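Trichothecene 3-O-acetyltransferase TRI101 (Fusarium sporotrichioides, PDB 2ZBA) acetylates the C3 hydroxyl of trichothecene mycotoxins with acetyl-coenzyme A, a step in the biosynthesis of compounds such as T-2 toxin. Local coordinates at residues A[33-38]-A[108-113]; A[62-67]-A[174-179]; A[286-291]-A[442-447]. All blocks are in the same frame, centred on the assembly; numbering follows the deposited sequence.

The three contacts grow more polar from interior to surface. Contact 2 is a core contact: four buried side chains of 62-67 and 174-179 meet through carbon alone. Contact 1, between strand 29-37 and helix 107-113, is half buried, with a V35-L110 apolar pair inside and an arginine lying against P37 further out. Contact 3 is a surface contact, where the arginine of helix 439-446 covers the alanine of a loop and its charge is met within its own helix. Contacts 1 and 2 both belong to the N-terminal domain and alternate along the chain, whereas contact 3 joins later elements and lies across the molecule's centre from contact 2.

Contact 1 of 3, residues A[33-38]-A[108-113]; sequences SLVYPV and EGLRKA
R111 reaches from helix 107-113 to the ring of P37, with its terminal NH2 3.6 Å from P37 CB, and these two residues have slightly more surface buried than V35 and L110. The arginine starts with CG anti to the carbonyl carbon (chi1 -68°) and then runs extended from CG to NE, and this length carries the guanidinium from a helix side that does not face the strand across to the proline. The approach is oblique to the plane of the guanidinium. Proline suits the position, since the strand ends here and its ring offers an apolar surface without an amide hydrogen. E406 forms a salt bridge to NE and probably does most to balance the charge. E108, one helical turn earlier, lies at the guanidinium edge and in its plane, near enough to NH1 for a salt bridge, though the modelled separation is doubtfully short.

Deeper in, L110 points at the strand and brings its CD1 4.3 Å from CG1 of V35, which points back at the helix. This is a loose apolar touch, widened by F120 and I158, both of which also lie against V35. Branched, short valine fits an inner strand between 156-164 and 407-409. Here the packing is apolar beneath and charged at the rim; the helix-on-sheet arrangement belongs to the N-terminal alpha/beta domain of this BAHD-superfamily acyltransferase.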
ATOM      1  N   SER A  33      -0.046   2.063 -10.649  1.00 18.03           N
ATOM      2  CA  SER A  33       0.047   2.323 -12.090  1.00 18.93           C
ATOM      3  C   SER A  33       1.486   2.321 -12.557  1.00 19.17           C
ATOM      4  O   SER A  33       2.334   2.984 -11.952  1.00 19.45           O
ATOM      5  CB  SER A  33      -0.573   3.667 -12.461  1.00 18.19           C
ATOM      6  OG  SER A  33      -1.935   3.686 -12.162  1.00 19.64           O
ATOM      7  N   LEU A  34       1.745   1.596 -13.646  1.00 19.58           N
ATOM      8  CA  LEU A  34       3.078   1.556 -14.256  1.00 20.39           C
ATOM      9  C   LEU A  34       2.995   2.230 -15.615  1.00 20.61           C
ATOM     10  O   LEU A  34       2.228   1.790 -16.471  1.00 20.97           O
ATOM     11  CB  LEU A  34       3.589   0.124 -14.401  1.00 19.97           C
ATOM     12  CG  LEU A  34       4.117  -0.601 -13.149  1.00 22.75           C
ATOM     13  CD1 LEU A  34       3.146  -0.551 -11.936  1.00 19.41           C
ATOM     14  CD2 LEU A  34       4.509  -2.051 -13.481  1.00 20.77           C
ATOM     15  N   VAL A  35       3.772   3.299 -15.792  1.00 21.09           N
ATOM     16  CA  VAL A  35       3.809   4.092 -17.036  1.00 21.29           C
ATOM     17  C   VAL A  35       5.050   3.774 -17.896  1.00 22.01           C
ATOM     18  O   VAL A  35       6.177   3.753 -17.383  1.00 21.87           O
ATOM     19  CB  VAL A  35       3.779   5.593 -16.721  1.00 21.48           C
ATOM     20  CG1 VAL A  35       3.574   6.431 -18.002  1.00 20.81           C
ATOM     21  CG2 VAL A  35       2.684   5.893 -15.672  1.00 21.46           C
ATOM     22  N   TYR A  36       4.820   3.553 -19.196  1.00 22.36           N
ATOM     23  CA  TYR A  36       5.849   3.255 -20.201  1.00 23.17           C
ATOM     24  C   TYR A  36       5.670   4.169 -21.435  1.00 23.83           C
ATOM     25  O   TYR A  36       4.530   4.480 -21.804  1.00 23.44           O
ATOM     26  CB  TYR A  36       5.738   1.818 -20.709  1.00 23.48           C
ATOM     27  CG  TYR A  36       5.754   0.712 -19.675  1.00 23.82           C
ATOM     28  CD1 TYR A  36       6.901  -0.046 -19.452  1.00 23.47           C
ATOM     29  CD2 TYR A  36       4.602   0.399 -18.952  1.00 23.41           C
ATOM     30  CE1 TYR A  36       6.902  -1.080 -18.500  1.00 26.14           C
ATOM     31  CE2 TYR A  36       4.588  -0.618 -18.020  1.00 23.68           C
ATOM     32  CZ  TYR A  36       5.723  -1.351 -17.789  1.00 25.11           C
ATOM     33  OH  TYR A  36       5.675  -2.353 -16.842  1.00 25.69           O
ATOM     34  N   PRO A  37       6.788   4.593 -22.077  1.00 24.09           N
ATOM     35  CA  PRO A  37       6.668   5.272 -23.377  1.00 24.43           C
ATOM     36  C   PRO A  37       6.337   4.252 -24.469  1.00 25.25           C
ATOM     37  O   PRO A  37       6.716   3.085 -24.354  1.00 24.53           O
ATOM     38  CB  PRO A  37       8.074   5.844 -23.608  1.00 24.09           C
ATOM     39  CG  PRO A  37       8.996   4.881 -22.901  1.00 24.93           C
ATOM     40  CD  PRO A  37       8.198   4.463 -21.650  1.00 24.17           C
ATOM     41  N   VAL A  38       5.612   4.676 -25.500  1.00 26.36           N
ATOM     42  CA  VAL A  38       5.344   3.815 -26.651  1.00 28.04           C
ATOM     43  C   VAL A  38       5.761   4.561 -27.904  1.00 29.46           C
ATOM     44  O   VAL A  38       5.234   5.647 -28.213  1.00 29.30           O
ATOM     45  CB  VAL A  38       3.865   3.364 -26.744  1.00 28.06           C
ATOM     46  CG1 VAL A  38       3.591   2.651 -28.085  1.00 28.10           C
ATOM     47  CG2 VAL A  38       3.510   2.464 -25.571  0.50 27.30           C
ATOM     48  N   GLU A 108       4.096  13.398 -22.603  1.00 24.74           N
ATOM     49  CA  GLU A 108       4.812  14.664 -22.523  1.00 24.45           C
ATOM     50  C   GLU A 108       4.241  15.533 -21.425  1.00 23.89           C
ATOM     51  O   GLU A 108       4.984  16.253 -20.738  1.00 23.36           O
ATOM     52  CB  GLU A 108       4.847  15.413 -23.870  1.00 25.08           C
ATOM     53  CG  GLU A 108       5.892  14.855 -24.887  1.00 27.00           C
ATOM     54  CD  GLU A 108       7.258  14.487 -24.266  1.00 29.91           C
ATOM     55  OE1 GLU A 108       7.896  15.348 -23.610  1.00 32.68           O
ATOM     56  OE2 GLU A 108       7.701  13.325 -24.441  1.00 31.19           O
ATOM     57  N   GLY A 109       2.921  15.477 -21.258  1.00 23.20           N
ATOM     58  CA  GLY A 109       2.265  16.186 -20.153  1.00 22.44           C
ATOM     59  C   GLY A 109       2.732  15.657 -18.799  1.00 21.83           C
ATOM     60  O   GLY A 109       2.975  16.426 -17.858  1.00 22.01           O
ATOM     61  N   LEU A 110       2.851  14.342 -18.708  1.00 21.60           N
ATOM     62  CA  LEU A 110       3.350  13.672 -17.493  1.00 21.76           C
ATOM     63  C   LEU A 110       4.812  14.018 -17.170  1.00 22.06           C
ATOM     64  O   LEU A 110       5.155  14.339 -16.036  1.00 22.33           O
ATOM     65  CB  LEU A 110       3.177  12.169 -17.633  1.00 20.82           C
ATOM     66  CG  LEU A 110       1.731  11.691 -17.407  1.00 20.14           C
ATOM     67  CD1 LEU A 110       1.536  10.228 -17.846  1.00 18.00           C
ATOM     68  CD2 LEU A 110       1.300  11.903 -15.953  1.00 16.43           C
ATOM     69  N   ARG A 111       5.664  13.975 -18.182  1.00 22.69           N
ATOM     70  CA  ARG A 111       7.085  14.329 -18.023  1.00 22.39           C
ATOM     71  C   ARG A 111       7.290  15.771 -17.580  1.00 22.71           C
ATOM     72  O   ARG A 111       8.073  16.040 -16.659  1.00 23.42           O
ATOM     73  CB  ARG A 111       7.816  14.042 -19.321  1.00 22.22           C
ATOM     74  CG  ARG A 111       7.874  12.564 -19.594  1.00 21.81           C
ATOM     75  CD  ARG A 111       8.219  12.305 -21.005  1.00 21.46           C
ATOM     76  NE  ARG A 111       8.606  10.928 -21.256  1.00 23.58           N
ATOM     77  CZ  ARG A 111       8.786  10.431 -22.475  1.00 24.35           C
ATOM     78  NH1 ARG A 111       8.587  11.215 -23.531  1.00 25.21           N
ATOM     79  NH2 ARG A 111       9.146   9.173 -22.643  1.00 23.71           N
ATOM     80  N   LYS A 112       6.556  16.700 -18.186  1.00 22.14           N
ATOM     81  CA  LYS A 112       6.779  18.111 -17.906  1.00 22.97           C
ATOM     82  C   LYS A 112       6.324  18.527 -16.499  1.00 22.63           C
ATOM     83  O   LYS A 112       6.848  19.502 -15.928  1.00 22.46           O
ATOM     84  CB  LYS A 112       6.145  18.993 -18.987  1.00 23.41           C
ATOM     85  CG  LYS A 112       6.782  20.374 -19.107  1.00 24.54           C
ATOM     86  N   ALA A 113       5.345  17.796 -15.952  1.00 22.15           N
ATOM     87  CA  ALA A 113       4.811  18.083 -14.618  1.00 21.93           C
ATOM     88  C   ALA A 113       5.406  17.169 -13.548  1.00 21.80           C
ATOM     89  O   ALA A 113       5.206  17.387 -12.346  1.00 22.37           O
ATOM     90  CB  ALA A 113       3.247  18.041 -14.618  1.00 21.25           C
TER

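Contact 2 of 3, residues A[62-67]-A[174-179]; sequences FPWVAG and DAIIRL
I176 sends its longer branch from helix 170-184 straight at the indole of W64. Its CB already faces the 62-67 turn. CG1 stands anti to the carbonyl carbon (chi1 -69°), and CG2 lies beside that carbon, 4.9 Å from CG1 of V65, which is near but not in contact. From CG1 the chain continues extended (chi2 170°), so CD1 is thrust outward to the six-membered part of the indole, 4.0 Å from CH2 and 4.2 Å from CZ3 of W64. The methyl arrives obliquely to the ring.

W64 comes from the opposite direction, with CG between its backbone N and carbonyl carbon, which swings the indole across the turn so that CG1 of V65 sits 3.7 Å above one of its faces, offset toward the rim. R201 makes a cation-pi contact with the same indole. A flat, wide side chain thus serves several neighbours at once, whereas isoleucine supplies a slim methyl-tipped arm.

One helical turn beyond I176, CD1 of L179 meets CE2 of F62 at 4.2 Å, again obliquely; the F62 ring also meets that of F189, and M197 touches F62, W64 and V65. The turn itself is 3-10, with V65 N bonded to F62 O at 3.2 Å and G67 N to W64 O at 2.8 Å.

This is buried alpha/beta core packing. It seats the loop between helix 44-61 and strand 68-72 on the helix that directly follows the HGAMD sequence, a match to the HXXXD motif of BAHD acyltransferases.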
ATOM      1  N   PHE A  62      -2.047 -20.949 -11.471  1.00 27.78           N
ATOM      2  CA  PHE A  62      -2.712 -20.525 -10.225  1.00 26.63           C
ATOM      3  C   PHE A  62      -4.129 -20.023 -10.463  1.00 26.00           C
ATOM      4  O   PHE A  62      -4.350 -18.813 -10.497  1.00 26.67           O
ATOM      5  CB  PHE A  62      -1.909 -19.412  -9.537  1.00 26.02           C
ATOM      6  CG  PHE A  62      -0.441 -19.661  -9.517  1.00 24.98           C
ATOM      7  CD1 PHE A  62       0.104 -20.641  -8.681  1.00 24.72           C
ATOM      8  CD2 PHE A  62       0.407 -18.923 -10.339  1.00 24.00           C
ATOM      9  CE1 PHE A  62       1.473 -20.887  -8.666  1.00 24.26           C
ATOM     10  CE2 PHE A  62       1.781 -19.159 -10.330  1.00 25.32           C
ATOM     11  CZ  PHE A  62       2.316 -20.143  -9.489  1.00 23.96           C
ATOM     12  N   PRO A  63      -5.101 -20.942 -10.634  1.00 25.52           N
ATOM     13  CA  PRO A  63      -6.495 -20.571 -10.954  1.00 25.20           C
ATOM     14  C   PRO A  63      -7.124 -19.474 -10.079  1.00 24.84           C
ATOM     15  O   PRO A  63      -7.862 -18.601 -10.585  1.00 24.49           O
ATOM     16  CB  PRO A  63      -7.249 -21.906 -10.819  1.00 25.66           C
ATOM     17  CG  PRO A  63      -6.200 -22.949 -11.163  1.00 25.49           C
ATOM     18  CD  PRO A  63      -4.921 -22.409 -10.569  1.00 25.67           C
ATOM     19  N   TRP A  64      -6.812 -19.493  -8.786  1.00 24.44           N
ATOM     20  CA  TRP A  64      -7.436 -18.580  -7.829  1.00 24.19           C
ATOM     21  C   TRP A  64      -7.226 -17.068  -8.109  1.00 24.05           C
ATOM     22  O   TRP A  64      -8.055 -16.234  -7.718  1.00 23.07           O
ATOM     23  CB  TRP A  64      -7.019 -18.951  -6.409  1.00 24.44           C
ATOM     24  CG  TRP A  64      -5.572 -18.812  -6.144  1.00 24.45           C
ATOM     25  CD1 TRP A  64      -4.635 -19.805  -6.162  1.00 24.14           C
ATOM     26  CD2 TRP A  64      -4.876 -17.603  -5.807  1.00 25.36           C
ATOM     27  NE1 TRP A  64      -3.399 -19.289  -5.864  1.00 25.53           N
ATOM     28  CE2 TRP A  64      -3.517 -17.941  -5.635  1.00 25.91           C
ATOM     29  CE3 TRP A  64      -5.273 -16.268  -5.610  1.00 25.19           C
ATOM     30  CZ2 TRP A  64      -2.549 -16.994  -5.278  1.00 25.00           C
ATOM     31  CZ3 TRP A  64      -4.302 -15.321  -5.272  1.00 24.71           C
ATOM     32  CH2 TRP A  64      -2.959 -15.691  -5.110  1.00 24.77           C
ATOM     33  N   VAL A  65      -6.142 -16.718  -8.808  1.00 23.94           N
ATOM     34  CA  VAL A  65      -5.877 -15.306  -9.133  1.00 23.68           C
ATOM     35  C   VAL A  65      -7.022 -14.704  -9.923  1.00 23.83           C
ATOM     36  O   VAL A  65      -7.260 -13.503  -9.850  1.00 23.97           O
ATOM     37  CB  VAL A  65      -4.526 -15.092  -9.863  1.00 24.23           C
ATOM     38  CG1 VAL A  65      -3.422 -15.726  -9.055  1.00 23.60           C
ATOM     39  CG2 VAL A  65      -4.554 -15.647 -11.316  1.00 22.69           C
ATOM     40  N   ALA A  66      -7.749 -15.572 -10.632  1.00 24.35           N
ATOM     41  CA  ALA A  66      -8.879 -15.204 -11.482  1.00 24.66           C
ATOM     42  C   ALA A  66     -10.214 -15.220 -10.724  1.00 24.82           C
ATOM     43  O   ALA A  66     -11.266 -14.896 -11.305  1.00 25.25           O
ATOM     44  CB  ALA A  66      -8.950 -16.142 -12.687  1.00 24.84           C
ATOM     45  N   GLY A  67     -10.154 -15.563  -9.431  1.00 24.07           N
ATOM     46  CA  GLY A  67     -11.332 -15.699  -8.591  1.00 23.56           C
ATOM     47  C   GLY A  67     -11.944 -14.397  -8.125  1.00 23.40           C
ATOM     48  O   GLY A  67     -11.575 -13.301  -8.588  1.00 22.85           O
ATOM     49  N   ASP A 174       2.345  -7.123  -5.345  1.00 16.88           N
ATOM     50  CA  ASP A 174       3.618  -7.019  -6.059  1.00 18.26           C
ATOM     51  C   ASP A 174       4.173  -8.383  -6.458  1.00 18.15           C
ATOM     52  O   ASP A 174       4.674  -8.546  -7.569  1.00 18.98           O
ATOM     53  CB  ASP A 174       4.648  -6.274  -5.198  1.00 17.51           C
ATOM     54  CG  ASP A 174       6.001  -6.151  -5.868  1.00 19.44           C
ATOM     55  OD1 ASP A 174       6.085  -5.629  -7.013  1.00 21.44           O
ATOM     56  OD2 ASP A 174       6.987  -6.567  -5.236  1.00 19.47           O
ATOM     57  N   ALA A 175       4.108  -9.347  -5.545  1.00 18.68           N
ATOM     58  CA  ALA A 175       4.527 -10.721  -5.827  1.00 19.41           C
ATOM     59  C   ALA A 175       3.737 -11.324  -6.983  1.00 19.59           C
ATOM     60  O   ALA A 175       4.305 -11.976  -7.869  1.00 19.83           O
ATOM     61  CB  ALA A 175       4.400 -11.594  -4.567  1.00 19.32           C
ATOM     62  N   ILE A 176       2.421 -11.115  -6.969  1.00 19.52           N
ATOM     63  CA  ILE A 176       1.555 -11.597  -8.049  1.00 19.66           C
ATOM     64  C   ILE A 176       1.905 -10.898  -9.359  1.00 19.43           C
ATOM     65  O   ILE A 176       1.991 -11.541 -10.404  1.00 19.31           O
ATOM     66  CB  ILE A 176       0.046 -11.398  -7.723  1.00 19.63           C
ATOM     67  CG1 ILE A 176      -0.402 -12.338  -6.588  1.00 20.25           C
ATOM     68  CG2 ILE A 176      -0.829 -11.607  -8.966  1.00 21.25           C
ATOM     69  CD1 ILE A 176      -1.818 -12.010  -6.071  1.00 18.96           C
ATOM     70  N   ILE A 177       2.098  -9.585  -9.290  1.00 19.11           N
ATOM     71  CA  ILE A 177       2.464  -8.786 -10.459  1.00 19.56           C
ATOM     72  C   ILE A 177       3.826  -9.208 -11.053  1.00 20.66           C
ATOM     73  O   ILE A 177       3.972  -9.307 -12.282  1.00 20.85           O
ATOM     74  CB  ILE A 177       2.434  -7.267 -10.131  1.00 19.62           C
ATOM     75  CG1 ILE A 177       1.010  -6.841  -9.755  1.00 18.73           C
ATOM     76  CG2 ILE A 177       2.918  -6.441 -11.336  1.00 19.16           C
ATOM     77  CD1 ILE A 177       0.881  -5.402  -9.249  1.00 18.56           C
ATOM     78  N   ARG A 178       4.801  -9.477 -10.178  1.00 21.13           N
ATOM     79  CA  ARG A 178       6.099 -10.028 -10.580  1.00 22.62           C
ATOM     80  C   ARG A 178       5.916 -11.322 -11.374  1.00 22.91           C
ATOM     81  O   ARG A 178       6.510 -11.489 -12.450  1.00 23.29           O
ATOM     82  CB  ARG A 178       6.972 -10.262  -9.341  1.00 22.63           C
ATOM     83  CG  ARG A 178       8.404 -10.727  -9.588  1.00 23.30           C
ATOM     84  CD  ARG A 178       9.099 -10.993  -8.242  1.00 25.06           C
ATOM     85  NE  ARG A 178       9.256  -9.766  -7.462  1.00 32.16           N
ATOM     86  CZ  ARG A 178       8.754  -9.532  -6.246  1.00 33.21           C
ATOM     87  NH1 ARG A 178       8.051 -10.462  -5.592  1.00 33.12           N
ATOM     88  NH2 ARG A 178       8.984  -8.350  -5.671  1.00 32.69           N
ATOM     89  N   LEU A 179       5.057 -12.215 -10.871  1.00 23.17           N
ATOM     90  CA  LEU A 179       4.787 -13.497 -11.530  1.00 23.34           C
ATOM     91  C   LEU A 179       4.011 -13.369 -12.847  1.00 23.10           C
ATOM     92  O   LEU A 179       4.216 -14.161 -13.766  1.00 23.27           O
ATOM     93  CB  LEU A 179       4.099 -14.502 -10.583  1.00 23.14           C
ATOM     94  CG  LEU A 179       4.904 -15.011  -9.372  1.00 24.04           C
ATOM     95  CD1 LEU A 179       4.128 -16.079  -8.658  1.00 21.84           C
ATOM     96  CD2 LEU A 179       6.310 -15.533  -9.718  1.00 24.14           C
TER

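Contact 3 of 3, residues A[286-291]-A[442-447]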
ATOM      1  N   LEU A 286       1.200  22.586  14.813  1.00 27.95           N
ATOM      2  CA  LEU A 286       1.338  23.469  15.971  1.00 28.54           C
ATOM      3  C   LEU A 286       0.724  24.844  15.746  1.00 29.20           C
ATOM      4  O   LEU A 286       0.467  25.569  16.705  1.00 30.02           O
ATOM      5  CB  LEU A 286       2.801  23.629  16.364  1.00 28.44           C
ATOM      6  CG  LEU A 286       3.431  22.442  17.081  1.00 27.92           C
ATOM      7  CD1 LEU A 286       4.901  22.725  17.322  1.00 27.98           C
ATOM      8  CD2 LEU A 286       2.672  22.181  18.385  1.00 29.00           C
ATOM      9  N   ALA A 287       0.489  25.200  14.483  1.00 29.53           N
ATOM     10  CA  ALA A 287      -0.222  26.433  14.161  1.00 29.62           C
ATOM     11  C   ALA A 287      -1.736  26.336  14.424  1.00 29.84           C
ATOM     12  O   ALA A 287      -2.424  27.356  14.407  1.00 30.20           O
ATOM     13  CB  ALA A 287       0.060  26.849  12.717  0.50 29.49           C
ATOM     14  N   ARG A 288      -2.253  25.131  14.683  1.00 29.51           N
ATOM     15  CA  ARG A 288      -3.706  24.936  14.823  1.00 29.16           C
ATOM     16  C   ARG A 288      -4.153  23.988  15.951  1.00 29.95           C
ATOM     17  O   ARG A 288      -5.343  23.857  16.223  1.00 30.33           O
ATOM     18  CB  ARG A 288      -4.353  24.534  13.473  1.00 29.44           C
ATOM     19  CG  ARG A 288      -3.920  23.170  12.888  1.00 28.63           C
ATOM     20  CD  ARG A 288      -4.938  22.619  11.852  1.00 27.08           C
ATOM     21  NE  ARG A 288      -4.616  21.244  11.456  1.00 23.76           N
ATOM     22  CZ  ARG A 288      -5.140  20.140  12.007  1.00 23.78           C
ATOM     23  NH1 ARG A 288      -6.040  20.224  12.988  1.00 21.93           N
ATOM     24  NH2 ARG A 288      -4.767  18.936  11.577  1.00 18.66           N
ATOM     25  N   LEU A 289      -3.196  23.342  16.604  1.00 30.74           N
ATOM     26  CA  LEU A 289      -3.476  22.457  17.740  1.00 31.10           C
ATOM     27  C   LEU A 289      -2.568  22.816  18.920  1.00 31.70           C
ATOM     28  O   LEU A 289      -1.420  23.201  18.698  1.00 31.22           O
ATOM     29  CB  LEU A 289      -3.211  20.997  17.353  1.00 30.65           C
ATOM     30  CG  LEU A 289      -4.001  20.309  16.240  1.00 29.44           C
ATOM     31  CD1 LEU A 289      -3.286  19.024  15.864  1.00 28.23           C
ATOM     32  CD2 LEU A 289      -5.431  20.023  16.672  0.50 28.82           C
ATOM     33  N   ASP A 290      -3.077  22.659  20.152  1.00 32.60           N
ATOM     34  CA  ASP A 290      -2.261  22.769  21.389  1.00 33.88           C
ATOM     35  C   ASP A 290      -0.982  21.945  21.282  1.00 33.46           C
ATOM     36  O   ASP A 290      -0.967  20.909  20.620  1.00 34.30           O
ATOM     37  CB  ASP A 290      -3.026  22.266  22.632  1.00 34.10           C
ATOM     38  CG  ASP A 290      -3.950  23.312  23.248  1.00 36.99           C
ATOM     39  OD1 ASP A 290      -3.677  24.530  23.145  1.00 39.81           O
ATOM     40  OD2 ASP A 290      -4.964  22.903  23.873  1.00 39.12           O
ATOM     41  N   ALA A 291       0.078  22.400  21.949  1.00 33.02           N
ATOM     42  CA  ALA A 291       1.354  21.680  22.020  1.00 32.66           C
ATOM     43  C   ALA A 291       1.194  20.261  22.588  1.00 32.25           C
ATOM     44  O   ALA A 291       1.860  19.330  22.153  1.00 32.31           O
ATOM     45  CB  ALA A 291       2.371  22.484  22.848  1.00 32.65           C
HETATM   46  N   MSE A 442      -1.457  21.323   4.473  1.00 28.27           N
HETATM   47  CA  MSE A 442      -0.772  21.225   3.181  1.00 29.20           C
HETATM   48  C   MSE A 442      -0.021  22.510   2.810  1.00 29.02           C
HETATM   49  O   MSE A 442       1.131  22.450   2.407  1.00 29.19           O
HETATM   50  CB  MSE A 442      -1.746  20.833   2.062  1.00 29.22           C
HETATM   51  CG  MSE A 442      -1.055  20.437   0.748  1.00 29.82           C
HETATM   52 SE   MSE A 442      -0.125  18.722   0.777  0.80 32.72          SE
HETATM   53  CE  MSE A 442      -1.695  17.504   0.549  1.00 29.58           C
ATOM     54  N   GLU A 443      -0.675  23.663   2.952  1.00 29.78           N
ATOM     55  CA  GLU A 443      -0.078  24.936   2.528  1.00 30.19           C
ATOM     56  C   GLU A 443       1.036  25.407   3.462  1.00 29.99           C
ATOM     57  O   GLU A 443       2.015  26.006   3.012  1.00 30.00           O
ATOM     58  CB  GLU A 443      -1.140  26.028   2.290  1.00 30.30           C
ATOM     59  CG  GLU A 443      -2.096  26.363   3.434  1.00 30.99           C
ATOM     60  CD  GLU A 443      -3.115  27.450   3.038  1.00 31.94           C
ATOM     61  OE1 GLU A 443      -2.677  28.549   2.613  0.60 33.52           O
ATOM     62  OE2 GLU A 443      -4.347  27.208   3.141  0.60 32.74           O
ATOM     63  N   ARG A 444       0.894  25.115   4.757  1.00 29.36           N
ATOM     64  CA  ARG A 444       1.949  25.404   5.714  1.00 29.51           C
ATOM     65  C   ARG A 444       3.163  24.487   5.531  1.00 29.06           C
ATOM     66  O   ARG A 444       4.301  24.921   5.725  1.00 29.29           O
ATOM     67  CB  ARG A 444       1.413  25.396   7.156  1.00 29.68           C
ATOM     68  CG  ARG A 444       0.478  26.579   7.427  1.00 30.17           C
ATOM     69  CD  ARG A 444       0.251  26.869   8.909  1.00 31.11           C
ATOM     70  NE  ARG A 444      -1.005  26.317   9.412  1.00 34.02           N
ATOM     71  CZ  ARG A 444      -2.037  27.034   9.860  1.00 35.03           C
ATOM     72  NH1 ARG A 444      -1.990  28.364   9.885  1.00 35.19           N
ATOM     73  NH2 ARG A 444      -3.121  26.411  10.309  1.00 35.54           N
ATOM     74  N   LEU A 445       2.925  23.242   5.124  1.00 28.04           N
ATOM     75  CA  LEU A 445       4.007  22.278   4.890  1.00 27.97           C
ATOM     76  C   LEU A 445       4.821  22.683   3.667  1.00 28.01           C
ATOM     77  O   LEU A 445       6.056  22.765   3.720  1.00 27.79           O
ATOM     78  CB  LEU A 445       3.458  20.856   4.705  1.00 27.41           C
ATOM     79  CG  LEU A 445       4.496  19.743   4.815  1.00 27.78           C
ATOM     80  CD1 LEU A 445       5.107  19.710   6.213  1.00 28.38           C
ATOM     81  CD2 LEU A 445       3.920  18.381   4.431  1.00 27.83           C
ATOM     82  N   LYS A 446       4.103  22.937   2.573  1.00 27.76           N
ATOM     83  CA  LYS A 446       4.689  23.400   1.317  1.00 28.05           C
ATOM     84  C   LYS A 446       5.515  24.682   1.481  1.00 28.05           C
ATOM     85  O   LYS A 446       6.534  24.837   0.830  1.00 27.88           O
ATOM     86  CB  LYS A 446       3.589  23.610   0.282  1.00 27.80           C
ATOM     87  CG  LYS A 446       3.021  22.310  -0.276  1.00 27.41           C
ATOM     88  CD  LYS A 446       1.692  22.548  -0.983  1.00 27.27           C
ATOM     89  CE  LYS A 446       1.825  23.531  -2.139  1.00 26.24           C
ATOM     90  NZ  LYS A 446       0.568  23.572  -2.925  1.00 27.76           N
ATOM     91  N   ALA A 447       5.076  25.578   2.361  1.00 28.45           N
ATOM     92  CA  ALA A 447       5.822  26.808   2.660  1.00 28.92           C
ATOM     93  C   ALA A 447       6.889  26.664   3.760  1.00 29.28           C
ATOM     94  O   ALA A 447       7.619  27.617   4.052  1.00 29.49           O
ATOM     95  CB  ALA A 447       4.862  27.936   3.003  1.00 29.22           C
TER
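A287 presses its methyl onto the flat guanidinium of R444: CB lies 3.4 Å above the plane, over its centre, and is 3.5 Å from both NE and CZ of R444. Beside it, CB of R288 comes within 3.9 Å of R444 NH2, oblique to the plane. The small alanine suits the place because nothing beyond its CB holds the planar group away, and R444, the residue with the most surface buried here, brings enough flat area to cover part of the methyl of a residue that stays largely at the surface.

The next shell explains how the guanidinium is held. The R444 chain bends by its rotation about CG-CD (chi3 -99°), which lays the guanidinium under the alanine, while its NH2 makes a salt bridge with E440 one turn earlier in the same helix. V284 touches the R444 side chain too.

R288 is bound separately: NE forms a salt bridge with D441, and NH2 donates to the carbonyl of S380. The two arginines are like charges, with R288 NE 5.5 Å from R444 NH2, and the neighbouring acids E440 and D441 probably offset the repulsion.

The loop between helix 269-285 and strand 294-302 is thereby laid against helix 439-446, which directly follows strand 431-438 of the seven-stranded sheet. E449, a calcium-binding residue, has its side chain about 11 Å from that of R444, but the contact itself is peripheral loop-to-helix packing of an alpha/beta fold.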